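Local coordinates for protein trans-4-hydroxy-L-proline dehydratase (Clostridioides difficile 70-100-2010, PDB 6VXC) that catalyses the dehydration of trans-4-hydroxy-L-proline to (S)-1-pyrroline-5-carboxylate as a glycyl radical enzyme, a step in anaerobic hydroxyproline degradation, at residues Ile45-Ala48 against Val49-Glu53; Leu114-Met117 against His118-Ile122. All coordinates share one frame; numbering follows the deposited sequence.

Contact 1: Ile45-Ala48 against Val49-Glu53; sequences IERA and VLMTE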
ATOM      1  N   ILE A  45      22.987  -7.793  -2.423  1.00 20.24           N
ATOM      2  CA  ILE A  45      23.189  -8.711  -1.306  1.00 22.61           C
ATOM      3  C   ILE A  45      23.949  -8.077  -0.146  1.00 20.06           C
ATOM      4  O   ILE A  45      24.129  -8.725   0.893  1.00 19.64           O
ATOM      5  CB  ILE A  45      23.934  -9.971  -1.800  1.00 23.59           C
ATOM      6  CG1 ILE A  45      23.652 -11.171  -0.891  1.00 21.27           C
ATOM      7  CG2 ILE A  45      25.436  -9.689  -1.927  1.00 20.82           C
ATOM      8  CD1 ILE A  45      22.200 -11.627  -0.914  1.00 22.49           C
ATOM      9  N   GLU A  46      24.410  -6.831  -0.286  1.00 22.82           N
ATOM     10  CA  GLU A  46      25.275  -6.265   0.743  1.00 21.04           C
ATOM     11  C   GLU A  46      24.564  -6.147   2.085  1.00 19.88           C
ATOM     12  O   GLU A  46      25.164  -6.387   3.141  1.00 23.01           O
ATOM     13  CB  GLU A  46      25.799  -4.901   0.314  1.00 21.61           C
ATOM     14  CG  GLU A  46      26.796  -4.362   1.293  1.00 24.69           C
ATOM     15  CD  GLU A  46      27.417  -3.071   0.852  1.00 28.01           C
ATOM     16  OE1 GLU A  46      26.805  -2.026   1.120  1.00 28.45           O
ATOM     17  OE2 GLU A  46      28.500  -3.098   0.234  1.00 35.87           O
ATOM     18  N   ARG A  47      23.306  -5.726   2.075  1.00 17.54           N
ATOM     19  CA  ARG A  47      22.587  -5.584   3.333  1.00 15.83           C
ATOM     20  C   ARG A  47      22.581  -6.896   4.107  1.00 15.90           C
ATOM     21  O   ARG A  47      22.905  -6.925   5.298  1.00 19.03           O
ATOM     22  CB  ARG A  47      21.150  -5.125   3.080  1.00 17.45           C
ATOM     23  CG  ARG A  47      20.371  -4.915   4.361  1.00 14.15           C
ATOM     24  CD  ARG A  47      18.886  -4.794   4.133  1.00 14.18           C
ATOM     25  NE  ARG A  47      18.182  -4.598   5.396  1.00 15.12           N
ATOM     26  CZ  ARG A  47      17.824  -5.575   6.219  1.00 13.82           C
ATOM     27  NH1 ARG A  47      18.088  -6.842   5.914  1.00 12.94           N
ATOM     28  NH2 ARG A  47      17.190  -5.278   7.346  1.00 14.63           N
ATOM     29  N   ALA A  48      22.237  -7.998   3.435  1.00 16.63           N
ATOM     30  CA  ALA A  48      22.174  -9.289   4.112  1.00 16.79           C
ATOM     31  C   ALA A  48      23.524  -9.668   4.701  1.00 16.61           C
ATOM     32  O   ALA A  48      23.595 -10.183   5.820  1.00 21.04           O
ATOM     33  CB  ALA A  48      21.698 -10.370   3.144  1.00 14.45           C
ATOM     34  N   VAL A  49      24.609  -9.411   3.971  1.00 18.55           N
ATOM     35  CA  VAL A  49      25.935  -9.710   4.504  1.00 18.92           C
ATOM     36  C   VAL A  49      26.178  -8.934   5.789  1.00 17.42           C
ATOM     37  O   VAL A  49      26.590  -9.498   6.804  1.00 20.72           O
ATOM     38  CB  VAL A  49      27.024  -9.395   3.464  1.00 18.91           C
ATOM     39  CG1 VAL A  49      28.397  -9.514   4.110  1.00 19.39           C
ATOM     40  CG2 VAL A  49      26.926 -10.317   2.269  1.00 18.74           C
ATOM     41  N   LEU A  50      25.915  -7.628   5.769  1.00 17.52           N
ATOM     42  CA  LEU A  50      26.231  -6.803   6.929  1.00 18.00           C
ATOM     43  C   LEU A  50      25.368  -7.163   8.131  1.00 17.04           C
ATOM     44  O   LEU A  50      25.844  -7.122   9.269  1.00 20.55           O
ATOM     45  CB  LEU A  50      26.098  -5.317   6.577  1.00 17.38           C
ATOM     46  CG  LEU A  50      27.152  -4.832   5.569  1.00 21.76           C
ATOM     47  CD1 LEU A  50      26.946  -3.371   5.151  1.00 20.73           C
ATOM     48  CD2 LEU A  50      28.564  -5.048   6.107  1.00 22.46           C
ATOM     49  N   MET A  51      24.099  -7.498   7.912  1.00 18.17           N
ATOM     50  CA  MET A  51      23.271  -7.940   9.027  1.00 20.51           C
ATOM     51  C   MET A  51      23.766  -9.272   9.584  1.00 19.20           C
ATOM     52  O   MET A  51      23.720  -9.495  10.796  1.00 22.02           O
ATOM     53  CB  MET A  51      21.802  -8.061   8.598  1.00 21.65           C
ATOM     54  CG  MET A  51      21.177  -6.744   8.134  1.00 22.81           C
ATOM     55  SD  MET A  51      20.998  -5.478   9.412  1.00 27.17           S
ATOM     56  CE  MET A  51      19.631  -6.135  10.357  1.00 24.69           C
ATOM     57  N   THR A  52      24.232 -10.171   8.721  1.00 17.16           N
ATOM     58  CA  THR A  52      24.784 -11.423   9.220  1.00 19.82           C
ATOM     59  C   THR A  52      25.978 -11.160  10.131  1.00 21.12           C
ATOM     60  O   THR A  52      26.063 -11.714  11.230  1.00 24.52           O
ATOM     61  CB  THR A  52      25.182 -12.344   8.065  1.00 18.91           C
ATOM     62  OG1 THR A  52      24.069 -12.547   7.194  1.00 18.60           O
ATOM     63  CG2 THR A  52      25.641 -13.700   8.618  1.00 21.37           C
ATOM     64  N   GLU A  53      26.889 -10.277   9.706  1.00 21.87           N
ATOM     65  CA  GLU A  53      28.032  -9.914  10.546  1.00 21.01           C
ATOM     66  C   GLU A  53      27.595  -9.389  11.908  1.00 24.11           C
ATOM     67  O   GLU A  53      28.228  -9.687  12.930  1.00 24.46           O
ATOM     68  CB  GLU A  53      28.894  -8.863   9.848  1.00 23.51           C
ATOM     69  CG  GLU A  53      29.641  -9.345   8.628  1.00 26.88           C
ATOM     70  CD  GLU A  53      30.504  -8.247   8.014  1.00 29.13           C
ATOM     71  OE1 GLU A  53      30.567  -7.143   8.591  1.00 29.08           O
ATOM     72  OE2 GLU A  53      31.113  -8.485   6.953  1.00 33.39           O
TER

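Contact 2: Leu114-Met117 against His118-Ile122; sequences LEVM and HNRDI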
ATOM      1  N   LEU A 114      15.437 -17.665  -5.821  1.00 20.20           N
ATOM      2  CA  LEU A 114      16.302 -16.804  -6.614  1.00 20.10           C
ATOM      3  C   LEU A 114      16.182 -17.134  -8.087  1.00 22.78           C
ATOM      4  O   LEU A 114      16.117 -16.233  -8.928  1.00 20.00           O
ATOM      5  CB  LEU A 114      17.749 -16.944  -6.155  1.00 23.49           C
ATOM      6  CG  LEU A 114      17.988 -16.547  -4.703  1.00 23.42           C
ATOM      7  CD1 LEU A 114      19.479 -16.512  -4.392  1.00 22.00           C
ATOM      8  CD2 LEU A 114      17.323 -15.219  -4.393  1.00 24.51           C
ATOM      9  N   GLU A 115      16.129 -18.427  -8.414  1.00 22.03           N
ATOM     10  CA  GLU A 115      15.954 -18.844  -9.800  1.00 25.36           C
ATOM     11  C   GLU A 115      14.633 -18.333 -10.371  1.00 22.64           C
ATOM     12  O   GLU A 115      14.566 -17.911 -11.529  1.00 20.65           O
ATOM     13  CB  GLU A 115      16.029 -20.374  -9.887  1.00 29.03           C
ATOM     14  CG  GLU A 115      16.100 -20.949 -11.299  1.00 40.08           C
ATOM     15  CD  GLU A 115      17.478 -20.849 -11.926  1.00 56.05           C
ATOM     16  OE1 GLU A 115      18.372 -20.214 -11.321  1.00 65.67           O
ATOM     17  OE2 GLU A 115      17.663 -21.406 -13.033  1.00 60.99           O
ATOM     18  N   VAL A 116      13.560 -18.437  -9.596  1.00 19.12           N
ATOM     19  CA  VAL A 116      12.254 -18.030 -10.090  1.00 22.50           C
ATOM     20  C   VAL A 116      12.216 -16.525 -10.355  1.00 20.65           C
ATOM     21  O   VAL A 116      11.733 -16.077 -11.398  1.00 20.31           O
ATOM     22  CB  VAL A 116      11.159 -18.467  -9.106  1.00 22.21           C
ATOM     23  CG1 VAL A 116       9.842 -17.795  -9.461  1.00 24.25           C
ATOM     24  CG2 VAL A 116      11.019 -19.985  -9.139  1.00 26.22           C
ATOM     25  N   MET A 117      12.717 -15.720  -9.415  1.00 21.24           N
ATOM     26  CA  MET A 117      12.629 -14.273  -9.596  1.00 21.71           C
ATOM     27  C   MET A 117      13.534 -13.794 -10.724  1.00 19.46           C
ATOM     28  O   MET A 117      13.196 -12.840 -11.428  1.00 19.74           O
ATOM     29  CB  MET A 117      12.937 -13.552  -8.284  1.00 21.04           C
ATOM     30  CG  MET A 117      14.360 -13.646  -7.801  1.00 21.26           C
ATOM     31  SD  MET A 117      14.639 -12.722  -6.265  1.00 23.61           S
ATOM     32  CE  MET A 117      13.576 -13.595  -5.118  1.00 19.45           C
ATOM     33  N   HIS A 118      14.649 -14.472 -10.952  1.00 19.25           N
ATOM     34  CA  HIS A 118      15.516 -14.089 -12.056  1.00 21.18           C
ATOM     35  C   HIS A 118      14.867 -14.415 -13.393  1.00 22.81           C
ATOM     36  O   HIS A 118      14.994 -13.651 -14.353  1.00 23.24           O
ATOM     37  CB  HIS A 118      16.865 -14.794 -11.928  1.00 21.60           C
ATOM     38  CG  HIS A 118      17.852 -14.411 -12.982  1.00 19.81           C
ATOM     39  ND1 HIS A 118      18.792 -13.422 -12.800  1.00 21.52           N
ATOM     40  CD2 HIS A 118      18.035 -14.874 -14.243  1.00 22.71           C
ATOM     41  CE1 HIS A 118      19.520 -13.302 -13.896  1.00 21.34           C
ATOM     42  NE2 HIS A 118      19.080 -14.172 -14.786  1.00 20.71           N
ATOM     43  N   ASN A 119      14.160 -15.538 -13.475  1.00 20.77           N
ATOM     44  CA  ASN A 119      13.686 -16.036 -14.751  1.00 24.29           C
ATOM     45  C   ASN A 119      12.203 -15.836 -14.999  1.00 22.09           C
ATOM     46  O   ASN A 119      11.769 -16.050 -16.127  1.00 22.28           O
ATOM     47  CB  ASN A 119      14.014 -17.530 -14.880  1.00 25.40           C
ATOM     48  CG  ASN A 119      15.487 -17.783 -14.967  1.00 25.76           C
ATOM     49  OD1 ASN A 119      16.098 -17.489 -15.980  1.00 27.72           O
ATOM     50  ND2 ASN A 119      16.083 -18.277 -13.888  1.00 28.21           N
ATOM     51  N   ARG A 120      11.435 -15.385 -14.004  1.00 22.95           N
ATOM     52  CA  ARG A 120       9.998 -15.221 -14.163  1.00 21.90           C
ATOM     53  C   ARG A 120       9.658 -14.225 -15.277  1.00 27.39           C
ATOM     54  O   ARG A 120      10.448 -13.355 -15.660  1.00 23.04           O
ATOM     55  CB  ARG A 120       9.317 -14.750 -12.865  1.00 22.78           C
ATOM     56  CG  ARG A 120       9.853 -13.445 -12.324  1.00 20.76           C
ATOM     57  CD  ARG A 120       8.977 -12.800 -11.239  1.00 23.80           C
ATOM     58  NE  ARG A 120       8.939 -13.516  -9.996  1.00 25.41           N
ATOM     59  CZ  ARG A 120       9.095 -12.990  -8.787  1.00 18.92           C
ATOM     60  NH1 ARG A 120       9.312 -11.688  -8.604  1.00 19.23           N
ATOM     61  NH2 ARG A 120       9.028 -13.800  -7.755  1.00 17.07           N
ATOM     62  N   ASP A 121       8.418 -14.345 -15.740  1.00 23.51           N
ATOM     63  CA  ASP A 121       7.917 -13.627 -16.900  1.00 28.10           C
ATOM     64  C   ASP A 121       7.709 -12.140 -16.607  1.00 28.64           C
ATOM     65  O   ASP A 121       8.118 -11.281 -17.394  1.00 27.44           O
ATOM     66  CB  ASP A 121       6.596 -14.297 -17.282  1.00 36.92           C
ATOM     67  CG  ASP A 121       6.110 -13.929 -18.646  1.00 50.18           C
ATOM     68  OD1 ASP A 121       6.627 -12.951 -19.226  1.00 53.77           O
ATOM     69  OD2 ASP A 121       5.178 -14.627 -19.123  1.00 60.71           O
ATOM     70  N   ILE A 122       7.122 -11.815 -15.463  1.00 24.24           N
ATOM     71  CA  ILE A 122       6.889 -10.434 -15.071  1.00 27.40           C
ATOM     72  C   ILE A 122       7.413 -10.207 -13.661  1.00 19.43           C
ATOM     73  O   ILE A 122       7.513 -11.135 -12.851  1.00 20.66           O
ATOM     74  CB  ILE A 122       5.399 -10.039 -15.173  1.00 27.05           C
ATOM     75  CG1 ILE A 122       4.517 -11.077 -14.471  1.00 26.99           C
ATOM     76  CG2 ILE A 122       5.001  -9.818 -16.631  1.00 30.88           C
ATOM     77  CD1 ILE A 122       3.050 -10.761 -14.535  1.00 28.04           C
TER

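Contact 1: Ile45-Ala48 against Val49-Glu53
The opening turns of alpha-helix 46-58, in the pyruvate formate lyase-like part of this glycyl radical enzyme, carry successive i to i+4 backbone bonds, with Ile45, just ahead of residue 46, supplying the first carbonyl. Val49 N donates to Ile45 O, Leu50 N to Glu46 O and Met51 N to Arg47 O, the last at 2.9 Å and 167°. On one side of the helix Arg47 and Met51 meet one turn apart. With CG anti to the backbone N (chi1 -178°) and the chain extended as far as NE, Arg47 sends its guanidinium over the bent Met51, whose CG covers one face near the rim, 3.8 Å from Arg47 NH1. The charged end is fixed by a salt bridge to Glu105 and by bonds to the carbonyls of Thr102 and Thr292. On another side Glu46 and Leu50 run alongside each other, Glu46 CG 4.0 Å from Leu50 CD1, while the Glu46 carboxylate accepts from Thr80 N. Ala48 and Thr52 face helix 129-143, where Trp143 also bonds to Thr52 OG1. The hydroxyl folds back to the helix because OG1 lies beside its own backbone N (chi1 -55°): Thr52 OG1 and Thr52 N grip Ala48 O from opposite faces of its carbonyl plane, at 2.8 and 3.0 Å.

Contact 2: Leu114-Met117 against His118-Ile122
Leu114-Met117 and the first two residues of His118-Ile122 form the last turns of alpha-helix 111-119; from Arg120, the first residue to leave helical backbone angles, the chain runs on as a loop. His118 N still donates to Leu114 O at 3.1 Å, and Asn119 N to Glu115 O. One step on, the geometry degrades: the bonds to Val116 O, from Asn119 N and Arg120 N, are weak, the latter short at 2.7 Å but bent to 129°. Asn119 reinforces this last turn with its side chain. Its CG stands beside the backbone N (chi1 -67°), which turns the amide back along the last turn toward Glu115, and Asn119 ND2 donates to Glu115 O at 2.8 Å. That carbonyl therefore accepts both the backbone and the side-chain N-H of one residue. The Glu115 carboxylate crosses the amide, their planes 56° apart, with Glu115 CD 3.5 Å from Asn119 ND2; the carboxylate has its salt bridge with Arg132 on helix 129-143. The His118 ring leads away from Leu114-Met117, and His118 ND1 is hydrogen-bonded to Val127 N. Arg120 folds back along Met117. Its CG sits between the backbone N and carbonyl carbon, and Lys346 O and Ile123 O hold the guanidinium. One face of that group lies against Met117, with Arg120 CZ 3.8 Å from Met117 CA and 3.9 Å from Met117 CB.

In the fold
The two contacts illustrate how the same local spacing serves a helix start and a helix end. Contact 1, at the beginning of helix 46-58, is buried; contact 2, at the end of helix 111-119, is partly buried, with Glu115, Val116 and Asn119 exposed. Their centres lie 22 Å apart and their nearest atoms about 7 Å apart, without touching, yet both pack on helix 129-143: contact 1 through apolar groups around Ile134 and Ile139, contact 2 through Arg132 and His135. In each, one carbonyl takes two bonds from a single residue, its backbone N-H joined by a hydroxyl in the buried contact and by a side-chain amide in the more exposed one. Both lie away from the probable catalytic residues Cys454 and Glu456.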